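PDB 7BUH: ferredoxin CarAc from Pseudomonas resinovorans, which carries electrons from the reductase CarAd to the terminal oxygenase CarAa of carbazole 1,9a-dioxygenase by way of a Rieske [2Fe-2S] cluster. Local coordinates for residues Q3-V8 against E94-E99; S12-Q15 against I19-V22; T42-T47 against S52-T57; D61-P66 against G70-C75; G77-A80 against V86-G89. All coordinates share one frame; numbering follows the deposited sequence.

Interaction 1 of 5, residues Q3-V8 against E94-E99; sequences QIWLKV and EVKEGE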
# COMPACT_ATOMS: atom_id res chain seq x y z
N GLN A 3 -2.00 -0.88 -17.46
CA GLN A 3 -2.59 -2.12 -17.99
C GLN A 3 -2.98 -3.03 -16.81
O GLN A 3 -4.13 -3.43 -16.81
CB GLN A 3 -1.70 -2.83 -19.02
CG GLN A 3 -2.13 -4.27 -19.25
CD GLN A 3 -1.35 -5.01 -20.30
OE1 GLN A 3 -0.30 -5.58 -20.02
NE2 GLN A 3 -1.90 -5.05 -21.51
N ILE A 4 -2.10 -3.33 -15.84
CA ILE A 4 -2.35 -4.36 -14.78
C ILE A 4 -3.13 -3.75 -13.61
O ILE A 4 -2.65 -2.77 -13.01
CB ILE A 4 -1.06 -5.03 -14.25
CG1 ILE A 4 -0.23 -5.68 -15.35
CG2 ILE A 4 -1.40 -6.03 -13.16
CD1 ILE A 4 1.20 -5.98 -14.91
N TRP A 5 -4.26 -4.35 -13.28
CA TRP A 5 -5.12 -3.99 -12.11
C TRP A 5 -5.39 -5.26 -11.34
O TRP A 5 -5.67 -6.30 -11.98
CB TRP A 5 -6.39 -3.31 -12.61
CG TRP A 5 -6.10 -1.97 -13.18
CD1 TRP A 5 -5.86 -1.61 -14.48
CD2 TRP A 5 -6.00 -0.77 -12.40
NE1 TRP A 5 -5.59 -0.26 -14.55
CE2 TRP A 5 -5.67 0.28 -13.29
CE3 TRP A 5 -6.12 -0.51 -11.03
CZ2 TRP A 5 -5.53 1.59 -12.84
CZ3 TRP A 5 -5.96 0.78 -10.59
CH2 TRP A 5 -5.67 1.82 -11.49
N LEU A 6 -5.25 -5.20 -10.01
CA LEU A 6 -5.47 -6.37 -9.14
C LEU A 6 -6.77 -6.17 -8.35
O LEU A 6 -6.89 -5.15 -7.65
CB LEU A 6 -4.28 -6.50 -8.18
CG LEU A 6 -2.92 -6.60 -8.83
CD1 LEU A 6 -1.89 -6.85 -7.76
CD2 LEU A 6 -2.86 -7.70 -9.91
N LYS A 7 -7.70 -7.10 -8.47
CA LYS A 7 -8.99 -6.99 -7.77
C LYS A 7 -8.73 -7.33 -6.31
O LYS A 7 -8.13 -8.39 -6.00
CB LYS A 7 -10.07 -7.85 -8.42
CG LYS A 7 -11.39 -7.86 -7.64
CD LYS A 7 -12.45 -8.71 -8.31
CE LYS A 7 -12.90 -8.11 -9.62
NZ LYS A 7 -13.87 -8.97 -10.35
N VAL A 8 -9.15 -6.44 -5.42
CA VAL A 8 -8.93 -6.60 -3.95
C VAL A 8 -10.20 -7.14 -3.31
O VAL A 8 -10.17 -8.26 -2.73
CB VAL A 8 -8.48 -5.26 -3.35
CG1 VAL A 8 -8.17 -5.36 -1.87
CG2 VAL A 8 -7.27 -4.77 -4.12
N GLU A 94 -8.27 2.23 -7.94
CA GLU A 94 -9.55 2.64 -8.60
C GLU A 94 -10.66 1.75 -8.05
O GLU A 94 -10.46 0.53 -8.01
CB GLU A 94 -9.44 2.51 -10.12
CG GLU A 94 -8.72 3.68 -10.79
CD GLU A 94 -8.45 3.63 -12.31
OE1 GLU A 94 -7.71 4.52 -12.80
OE2 GLU A 94 -8.97 2.71 -13.02
N VAL A 95 -11.81 2.34 -7.71
CA VAL A 95 -13.06 1.57 -7.45
C VAL A 95 -13.80 1.46 -8.79
O VAL A 95 -14.05 2.48 -9.39
CB VAL A 95 -13.93 2.21 -6.36
CG1 VAL A 95 -15.11 1.31 -6.02
CG2 VAL A 95 -13.11 2.54 -5.13
N LYS A 96 -14.00 0.24 -9.26
CA LYS A 96 -14.66 -0.05 -10.56
C LYS A 96 -15.85 -0.96 -10.28
O LYS A 96 -15.68 -2.08 -9.72
CB LYS A 96 -13.66 -0.68 -11.54
CG LYS A 96 -12.31 -0.00 -11.75
CD LYS A 96 -11.29 -0.97 -12.40
CE LYS A 96 -9.80 -0.68 -12.25
NZ LYS A 96 -9.25 0.26 -13.25
N GLU A 97 -17.07 -0.49 -10.59
CA GLU A 97 -18.34 -1.22 -10.31
C GLU A 97 -18.36 -1.64 -8.84
O GLU A 97 -18.76 -2.79 -8.57
CB GLU A 97 -18.47 -2.50 -11.15
CG GLU A 97 -18.29 -2.34 -12.64
CD GLU A 97 -19.49 -1.72 -13.37
OE1 GLU A 97 -20.50 -1.42 -12.73
OE2 GLU A 97 -19.37 -1.49 -14.55
N GLY A 98 -17.93 -0.77 -7.91
CA GLY A 98 -18.03 -1.01 -6.45
C GLY A 98 -16.98 -1.98 -5.93
O GLY A 98 -17.04 -2.40 -4.72
N GLU A 99 -16.00 -2.29 -6.77
CA GLU A 99 -14.89 -3.19 -6.40
C GLU A 99 -13.59 -2.41 -6.42
O GLU A 99 -13.35 -1.67 -7.38
CB GLU A 99 -14.92 -4.40 -7.32
CG GLU A 99 -16.04 -5.34 -6.91
CD GLU A 99 -15.71 -6.82 -6.95
OE1 GLU A 99 -16.00 -7.45 -7.98
OE2 GLU A 99 -15.20 -7.34 -5.92
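W5 turns one face of its indole toward the strand that carries E94 and K96, and both side chains meet it on that same face. K96 runs across the ring at about a right angle and sets its ammonium over the pyrrole: NZ lies 3.6 Å from the centroid of the five-membered ring, 15° off the normal, a cation-pi contact. One carbon back, CE makes a CH-pi contact with the six-membered ring. The bend that brings NZ there is at chi4, -85°. E94 takes the other end of the indole, its carboxylate only 26° from parallel to the ring and its CD 3.4 Å from CH2 of W5. NZ of K96 and OE2 of E94 are modelled as a salt bridge, though its 2.5 Å is short enough to be doubtful in detail; the carboxylate probably shares the cation above the indole. Strand 99-103, which begins at E99, lies between strands 5-10 and 90-96 in the six-stranded antiparallel sheet of the Rieske fold, and Y101 on it touches W5 and K96. Its hairpin with 90-96 closes in a type I' turn from K96 to E99. Beside this turn K7 leans toward the start of the adjacent strand, its NZ 3.5 Å from OE1 of E99 in a longer salt bridge. The indole NE1 donates to the backbone O of N2.

Interaction 2 of 5, residues S12-Q15 against I19-V22; sequences SDMQ and IRRV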
# COMPACT_ATOMS: atom_id res chain seq x y z
N SER A 12 -17.42 -1.94 -0.11
CA SER A 12 -18.23 -1.99 1.15
C SER A 12 -17.66 -3.00 2.16
O SER A 12 -18.05 -2.95 3.35
CB SER A 12 -19.66 -2.25 0.79
OG SER A 12 -19.79 -3.45 0.07
N ASP A 13 -16.75 -3.88 1.72
CA ASP A 13 -16.03 -4.88 2.56
C ASP A 13 -14.93 -4.21 3.38
O ASP A 13 -14.42 -4.85 4.29
CB ASP A 13 -15.33 -5.94 1.69
CG ASP A 13 -16.26 -6.99 1.09
OD1 ASP A 13 -17.34 -7.17 1.67
OD2 ASP A 13 -15.87 -7.62 0.05
N MET A 14 -14.56 -2.97 3.06
CA MET A 14 -13.54 -2.23 3.86
C MET A 14 -14.22 -1.12 4.65
O MET A 14 -14.81 -0.20 4.05
CB MET A 14 -12.45 -1.66 2.95
CG MET A 14 -11.58 -2.74 2.33
SD MET A 14 -10.11 -2.02 1.53
CE MET A 14 -9.15 -1.46 2.94
N GLN A 15 -14.15 -1.21 5.97
CA GLN A 15 -14.60 -0.12 6.85
C GLN A 15 -13.55 0.98 6.73
O GLN A 15 -12.39 0.67 6.51
CB GLN A 15 -14.74 -0.57 8.32
CG GLN A 15 -15.90 -1.51 8.58
CD GLN A 15 -17.20 -0.79 8.33
OE1 GLN A 15 -17.54 0.17 9.02
NE2 GLN A 15 -17.91 -1.21 7.30
N ILE A 19 -7.08 -1.76 6.59
CA ILE A 19 -6.01 -2.07 5.60
C ILE A 19 -6.25 -3.50 5.14
O ILE A 19 -6.60 -4.33 5.99
CB ILE A 19 -4.59 -1.91 6.18
CG1 ILE A 19 -4.43 -0.66 7.06
CG2 ILE A 19 -3.52 -1.92 5.09
CD1 ILE A 19 -4.22 -0.94 8.50
N ARG A 20 -6.01 -3.77 3.87
CA ARG A 20 -6.00 -5.13 3.27
C ARG A 20 -4.65 -5.34 2.63
O ARG A 20 -4.20 -4.47 1.85
CB ARG A 20 -7.05 -5.30 2.17
CG ARG A 20 -8.47 -5.52 2.66
CD ARG A 20 -8.83 -7.00 2.76
NE ARG A 20 -10.26 -7.25 2.58
CZ ARG A 20 -11.21 -6.81 3.41
NH1 ARG A 20 -12.47 -7.11 3.18
NH2 ARG A 20 -10.91 -6.10 4.47
N ARG A 21 -4.04 -6.49 2.88
CA ARG A 21 -2.81 -6.90 2.18
C ARG A 21 -3.20 -7.58 0.87
O ARG A 21 -4.17 -8.33 0.83
CB ARG A 21 -1.97 -7.80 3.07
CG ARG A 21 -0.69 -8.30 2.44
CD ARG A 21 0.11 -9.03 3.48
NE ARG A 21 1.24 -9.64 2.84
CZ ARG A 21 2.09 -10.42 3.46
NH1 ARG A 21 1.91 -10.69 4.74
NH2 ARG A 21 3.08 -10.95 2.78
N VAL A 22 -2.48 -7.24 -0.18
CA VAL A 22 -2.61 -7.81 -1.54
C VAL A 22 -1.31 -8.53 -1.90
O VAL A 22 -0.24 -7.88 -2.03
CB VAL A 22 -2.96 -6.73 -2.57
CG1 VAL A 22 -3.02 -7.34 -3.95
CG2 VAL A 22 -4.25 -6.00 -2.21
O HOH W 1 -13.23 -9.12 1.70
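NH1 of R20 is held by two oxygens: it donates to a water 2.6 Å away and to the backbone O of D13 at 3.2 Å. The second bond is bent, 141° at the hydrogen, and the nitrogen stands well above the carbonyl plane instead of within it. The same water gives only a weak bond to OD2 of D13, so carboxylate and guanidinium meet through solvent, with OD2 and NH1 4.6 Å apart. M14 supplies the apolar side. It and the arginine slide past each other in opposite directions, CG of M14 lying over one guanidinium face and its SD 4.0 Å from CG of R20. A turn at the second torsion of R20 (chi2 -94°) lets the chain follow the thioether back to the loop. A leucine here would probably leave the D13 carbonyl and the bridging water without their donor and M14 without the flat group beside it. The contact fastens the loop after strand 5-10 to strand 18-24, an outermost strand of the six-stranded sheet, where R20 pairs with V32 of strand 27-35 while both R20 and M14 touch C9 of strand 5-10.

Interaction 3 of 5, residues T42-T47 against S52-T57; sequences TEDTCT and SLSEGT. With FES (Fe2/s2 (inorganic) cluster), chain B.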
# COMPACT_ATOMS: atom_id res chain seq x y z
N THR A 42 0.20 1.32 -0.96
CA THR A 42 1.67 1.36 -0.97
C THR A 42 2.21 -0.06 -1.04
O THR A 42 1.43 -0.99 -0.92
CB THR A 42 2.19 2.05 0.31
OG1 THR A 42 1.86 1.28 1.48
CG2 THR A 42 1.65 3.45 0.51
N GLU A 43 3.52 -0.22 -1.12
CA GLU A 43 4.20 -1.45 -0.69
C GLU A 43 3.70 -1.78 0.73
O GLU A 43 3.50 -0.85 1.56
CB GLU A 43 5.72 -1.28 -0.69
CG GLU A 43 6.29 -1.19 -2.07
CD GLU A 43 7.62 -0.44 -2.21
OE1 GLU A 43 8.20 0.09 -1.18
OE2 GLU A 43 8.07 -0.38 -3.39
N ASP A 44 3.49 -3.05 1.02
CA ASP A 44 3.09 -3.51 2.38
C ASP A 44 4.31 -3.52 3.32
O ASP A 44 4.11 -3.41 4.57
CB ASP A 44 2.50 -4.91 2.31
CG ASP A 44 2.04 -5.44 3.66
OD1 ASP A 44 1.13 -4.80 4.24
OD2 ASP A 44 2.59 -6.48 4.10
N THR A 45 5.50 -3.74 2.78
CA THR A 45 6.70 -4.03 3.61
C THR A 45 7.28 -2.70 4.08
O THR A 45 7.66 -1.91 3.26
CB THR A 45 7.71 -4.89 2.86
OG1 THR A 45 7.01 -6.04 2.36
CG2 THR A 45 8.86 -5.29 3.75
N CYS A 46 7.34 -2.50 5.40
CA CYS A 46 8.01 -1.34 6.00
C CYS A 46 9.46 -1.31 5.51
O CYS A 46 10.18 -2.34 5.62
CB CYS A 46 7.97 -1.42 7.52
SG CYS A 46 8.61 0.10 8.26
N THR A 47 9.90 -0.15 5.02
CA THR A 47 11.26 -0.01 4.45
C THR A 47 12.32 -0.11 5.55
O THR A 47 13.48 -0.39 5.21
CB THR A 47 11.41 1.28 3.65
OG1 THR A 47 11.11 2.36 4.52
CG2 THR A 47 10.54 1.23 2.41
N SER A 52 5.06 -6.01 8.21
CA SER A 52 3.87 -5.83 7.34
C SER A 52 3.07 -4.62 7.83
O SER A 52 2.48 -4.67 8.93
CB SER A 52 3.07 -7.10 7.27
OG SER A 52 1.92 -6.91 6.48
N LEU A 53 3.01 -3.56 7.02
CA LEU A 53 2.19 -2.37 7.36
C LEU A 53 0.69 -2.70 7.47
O LEU A 53 0.00 -2.01 8.22
CB LEU A 53 2.46 -1.24 6.37
CG LEU A 53 3.89 -0.69 6.43
CD1 LEU A 53 4.09 0.34 5.35
CD2 LEU A 53 4.19 -0.09 7.80
N SER A 54 0.19 -3.70 6.75
CA SER A 54 -1.24 -4.11 6.83
C SER A 54 -1.55 -4.72 8.21
O SER A 54 -2.73 -4.99 8.46
CB SER A 54 -1.62 -5.05 5.74
OG SER A 54 -0.79 -6.20 5.78
N GLU A 55 -0.55 -4.93 9.07
CA GLU A 55 -0.77 -5.37 10.48
C GLU A 55 -0.67 -4.17 11.42
O GLU A 55 -0.74 -4.35 12.65
CB GLU A 55 0.22 -6.49 10.83
CG GLU A 55 -0.05 -7.80 10.09
CD GLU A 55 1.06 -8.84 10.20
OE1 GLU A 55 1.99 -8.65 11.03
OE2 GLU A 55 1.02 -9.86 9.46
N GLY A 56 -0.48 -2.96 10.87
CA GLY A 56 -0.38 -1.72 11.65
C GLY A 56 -1.71 -1.05 11.93
O GLY A 56 -2.77 -1.72 11.91
N THR A 57 -1.64 0.23 12.23
CA THR A 57 -2.76 1.07 12.70
C THR A 57 -2.78 2.33 11.85
O THR A 57 -1.74 3.01 11.81
CB THR A 57 -2.57 1.43 14.18
OG1 THR A 57 -2.49 0.18 14.88
CG2 THR A 57 -3.68 2.32 14.69
FE1 FES B . 10.89 -0.57 11.88
FE2 FES B . 8.62 -0.52 10.47
S1 FES B . 9.97 -2.26 10.72
S2 FES B . 9.42 1.07 11.82
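Hydrogen bonds to D44 dominate this contact. Its carboxylate is held by the serines of the facing loop: OG of S52 donates to OD2 at 2.5 Å, on the syn lone pair, and the backbone N of S54 to OD1 at 2.9 Å. OG of S54, which has a second conformer, also donates to OD1 in the one described, 2.8 Å away and from the opposite face of the carboxylate plane to its own N. S52 OG and S54 N should limit the rotation of the group, S54 OG adding to the hold in that conformer. The group gets there because CG stands anti to the backbone N, chi1 -179°. The backbone adds a further bond, N of L53 to O of D44, 2.7 Å long and nearly straight at 168°. With this the segments approach as a single bridge, T45 beside S52.

An ionic contribution comes from R21 of strand 18-24, a long, weak ion pair with OD2 that may help to favour the charged carboxylate. A leucine in place of D44 would probably leave the S52 hydroxyl and the N-H of S54 without their acceptor and let the 53-55 turn shift.

Apolar packing is lighter: CD2 of L53 lies 4.0 Å from CB of C46, and L53 also touches F72, C65 and L88.

In the metal bond, SG of C46 binds FE2, a cluster iron, at 2.3 Å, and C65 supplies the second thiolate to this iron. D44 joins the two ends of the first cluster-binding loop, in which C46 and H48 form the Cys-X-His motif of Rieske proteins.

Interaction 4 of 5, residues D61-P66 against G70-C75; sequences DVIECP and GAFNVC. With NA (sodium ion), chain C; FES (Fe2/s2 (inorganic) cluster), chain B.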
# COMPACT_ATOMS: atom_id res chain seq x y z
N ASP A 61 -4.54 9.68 7.67
CA ASP A 61 -3.85 9.25 6.42
C ASP A 61 -2.44 8.75 6.75
O ASP A 61 -1.67 8.62 5.84
CB ASP A 61 -3.84 10.36 5.37
CG ASP A 61 -3.53 11.72 5.96
OD1 ASP A 61 -2.77 11.75 6.98
OD2 ASP A 61 -4.12 12.75 5.45
N VAL A 62 -2.13 8.48 8.01
CA VAL A 62 -0.81 7.92 8.39
C VAL A 62 -0.93 6.45 8.82
O VAL A 62 -1.73 6.16 9.70
CB VAL A 62 -0.12 8.76 9.46
CG1 VAL A 62 1.16 8.10 9.91
CG2 VAL A 62 0.13 10.16 8.93
N ILE A 63 -0.11 5.58 8.21
CA ILE A 63 0.01 4.17 8.66
C ILE A 63 1.16 4.11 9.67
O ILE A 63 2.30 4.48 9.32
CB ILE A 63 0.21 3.19 7.49
CG1 ILE A 63 0.25 1.76 8.02
CG2 ILE A 63 1.45 3.50 6.65
CD1 ILE A 63 -0.98 1.37 8.81
N GLU A 64 0.86 3.58 10.85
CA GLU A 64 1.82 3.30 11.94
C GLU A 64 2.27 1.84 11.84
O GLU A 64 1.44 0.94 11.94
CB GLU A 64 1.19 3.61 13.29
CG GLU A 64 0.74 5.04 13.40
CD GLU A 64 -0.08 5.39 14.63
OE1 GLU A 64 -0.59 4.46 15.28
OE2 GLU A 64 -0.19 6.62 14.93
N CYS A 65 3.58 1.64 11.63
CA CYS A 65 4.21 0.31 11.54
C CYS A 65 4.08 -0.42 12.87
O CYS A 65 4.38 0.15 13.92
CB CYS A 65 5.69 0.46 11.22
SG CYS A 65 6.51 -1.15 11.14
N PRO A 66 3.67 -1.70 12.89
CA PRO A 66 3.52 -2.42 14.16
C PRO A 66 4.85 -2.80 14.84
O PRO A 66 4.82 -3.10 16.02
CB PRO A 66 2.73 -3.66 13.73
CG PRO A 66 3.16 -3.92 12.32
CD PRO A 66 3.32 -2.53 11.73
N GLY A 70 7.52 3.36 13.53
CA GLY A 70 7.71 4.26 12.38
C GLY A 70 6.37 4.47 11.70
O GLY A 70 5.38 3.81 12.07
N ALA A 71 6.29 5.39 10.75
CA ALA A 71 5.01 5.67 10.08
C ALA A 71 5.25 6.31 8.72
O ALA A 71 6.37 6.83 8.49
CB ALA A 71 4.13 6.52 10.96
N PHE A 72 4.25 6.20 7.85
CA PHE A 72 4.27 6.74 6.48
C PHE A 72 2.95 7.41 6.20
O PHE A 72 1.92 6.90 6.68
CB PHE A 72 4.46 5.64 5.44
CG PHE A 72 5.75 4.88 5.60
CD1 PHE A 72 6.91 5.31 4.95
CD2 PHE A 72 5.81 3.75 6.39
CE1 PHE A 72 8.08 4.59 5.08
CE2 PHE A 72 6.99 3.05 6.54
CZ PHE A 72 8.12 3.47 5.88
N ASN A 73 2.97 8.47 5.40
CA ASN A 73 1.72 9.02 4.81
C ASN A 73 1.28 8.04 3.72
O ASN A 73 2.10 7.77 2.84
CB ASN A 73 1.95 10.42 4.25
CG ASN A 73 0.65 11.03 3.78
OD1 ASN A 73 0.11 10.64 2.75
ND2 ASN A 73 0.16 12.03 4.50
N VAL A 74 0.06 7.50 3.76
CA VAL A 74 -0.39 6.46 2.78
C VAL A 74 -0.64 7.06 1.38
O VAL A 74 -0.61 6.29 0.38
CB VAL A 74 -1.62 5.68 3.29
CG1 VAL A 74 -1.32 4.96 4.61
CG2 VAL A 74 -2.84 6.55 3.43
N CYS A 75 -0.88 8.36 1.30
CA CYS A 75 -1.15 9.11 0.04
C CYS A 75 0.16 9.34 -0.72
O CYS A 75 0.18 9.24 -1.97
CB CYS A 75 -1.77 10.46 0.38
SG CYS A 75 -3.30 10.36 1.33
NA NA C . -1.30 7.49 16.64
FE1 FES B . 10.89 -0.57 11.88
FE2 FES B . 8.62 -0.52 10.47
S1 FES B . 9.97 -2.26 10.72
S2 FES B . 9.42 1.07 11.82
O HOH W 2 -3.10 5.59 16.62
O HOH W 3 -0.39 5.68 17.83
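I63 and V74 pack at about a right angle, with CG1 of V74 3.7 Å from CB of I63. CG2 of the same isoleucine reaches CB of F72 and comes to the phenyl ring at its edge, near the ring plane. I63 can touch both neighbours because its longer branch is turned anti to the backbone N (chi1 -177°), which leaves CG2 on the side of the second strand. On the other face of the hairpin V62 meets A71, its CG1 3.5 Å from the alanine CB.

Strands 62-64 and 71-73 form an antiparallel hairpin, their short axes 162° apart. I63 and F72 are the hydrogen-bonded pair, joined in both directions; V62 with N73 and E64 with A71 are the non-hydrogen-bonded pairs on either side. Such a hairpin belongs to the small cluster-binding subdomain of the Rieske fold, and the loop at its tip carries the second cluster-binding motif, Cys-X-X-His, with C65 and H68. SG of C65 binds the iron FE2 of the [2Fe-2S] cluster at 2.3 Å, while its N donates to O of G70 at 2.9 Å. A side chain at G70 would run into bridging sulfide S2.

Toward the other end, N of V74 donates to O of D61, and N73 folds into an Asx turn, its OD1 taking the N-H of C75. At the solvent edge E64 extends its chain to a sodium ion, OE2 2.2 Å away, with D59 as the other protein ligand. Two waters on the ion also donate to OE1 of E64.

Interaction 5 of 5, residues G77-A80 against V86-G89; sequences GMPA and VPLG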
# COMPACT_ATOMS: atom_id res chain seq x y z
N GLY A 77 3.42 8.05 0.40
CA GLY A 77 4.41 7.03 0.75
C GLY A 77 5.56 7.61 1.54
O GLY A 77 6.49 6.87 1.82
N MET A 78 5.52 8.89 1.91
CA MET A 78 6.70 9.54 2.51
C MET A 78 6.76 9.19 3.99
O MET A 78 5.73 9.10 4.64
CB MET A 78 6.66 11.05 2.31
CG MET A 78 6.79 11.44 0.87
SD MET A 78 8.38 11.00 0.15
CE MET A 78 9.49 12.02 1.12
N PRO A 79 7.95 9.01 4.58
CA PRO A 79 8.05 8.81 6.03
C PRO A 79 7.32 9.91 6.81
O PRO A 79 7.42 11.07 6.46
CB PRO A 79 9.56 8.86 6.30
CG PRO A 79 10.17 8.49 5.02
CD PRO A 79 9.28 9.11 3.96
N ALA A 80 6.65 9.54 7.90
CA ALA A 80 5.90 10.48 8.77
C ALA A 80 6.37 10.35 10.22
O ALA A 80 6.13 11.28 10.99
CB ALA A 80 4.41 10.26 8.64
N VAL A 86 13.18 5.77 4.41
CA VAL A 86 13.07 5.40 2.98
C VAL A 86 11.59 5.40 2.58
O VAL A 86 10.82 4.64 3.15
CB VAL A 86 13.72 4.05 2.68
CG1 VAL A 86 13.50 3.69 1.22
CG2 VAL A 86 15.19 4.03 3.05
N PRO A 87 11.16 6.24 1.61
CA PRO A 87 9.76 6.26 1.18
C PRO A 87 9.29 4.92 0.56
O PRO A 87 10.09 4.16 0.01
CB PRO A 87 9.70 7.35 0.10
CG PRO A 87 10.96 8.17 0.30
CD PRO A 87 11.98 7.19 0.83
N LEU A 88 8.00 4.65 0.75
CA LEU A 88 7.27 3.52 0.12
C LEU A 88 6.96 3.89 -1.32
O LEU A 88 6.61 5.05 -1.59
CB LEU A 88 5.97 3.23 0.87
CG LEU A 88 6.09 2.83 2.32
CD1 LEU A 88 4.74 2.95 3.04
CD2 LEU A 88 6.68 1.43 2.46
N GLY A 89 6.97 2.87 -2.17
CA GLY A 89 6.33 2.88 -3.48
C GLY A 89 4.86 3.16 -3.30
O GLY A 89 4.24 2.58 -2.38
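P87 lies against M78 and P79. SD of M78 is 3.8 Å from CG of P87, the two side chains lying alongside and pointing the same way. The methionine backbone turns its side chain away from the facing segment, and bends at chi2 and chi3, -64° each, fold the thioether back over the proline. P79 comes in across the same ring obliquely, with its CD 4.1 Å from CG of P87, and its CG reaches the backbone at V86.

Beneath these side chains runs the one hydrogen bond between the segments, from N of L88 to O of G77, 2.9 Å long and 154° at the hydrogen. G77 adopts positive phi, and a CB on it would clash with O of L88, so the close approach of the backbones depends on its lack of a side chain.

Further out, M78 N bonds to OG1 of T76, and A80 pairs with A71 of the neighbouring strand 71-73. On the other side, O of V86 accepts from OG1 of T47, while N of G89 is taken by OE1 of E43. L88 is buried, touching T47 and L53 near the cluster. Segment 86-89 follows P83 and C84 of the cluster pocket and runs into strand 90-96, so the contact ties this cluster-side loop to the start of strand 79-81, an outermost strand of the four-stranded sheet.

A single backbone bond under a cover of prolines and a thioether, with no salt bridge, implies that the pairing depends on shape and on restricted backbone freedom more than on charge.

From the N terminus, strand 5-10 enters first, and interaction 1 closes the widest loop, joining 3-8 to 94-99, at the turn before the last strand; the other four contacts fall within that span, in series, and none cross. Interaction 2 closes the short loop into strand 18-24 and touches interaction 1 through V8 and V22. Interaction 3 then closes the first cluster loop, and interaction 4 the second; C46 of the one and C65 of the other bind the same iron, and T57 pairs with E64 between them. Interaction 5 follows, joined to interaction 4 through A71 and A80 and to interaction 3 through T47 and V86. Together they tie the six-stranded sheet to the cluster-binding subdomain.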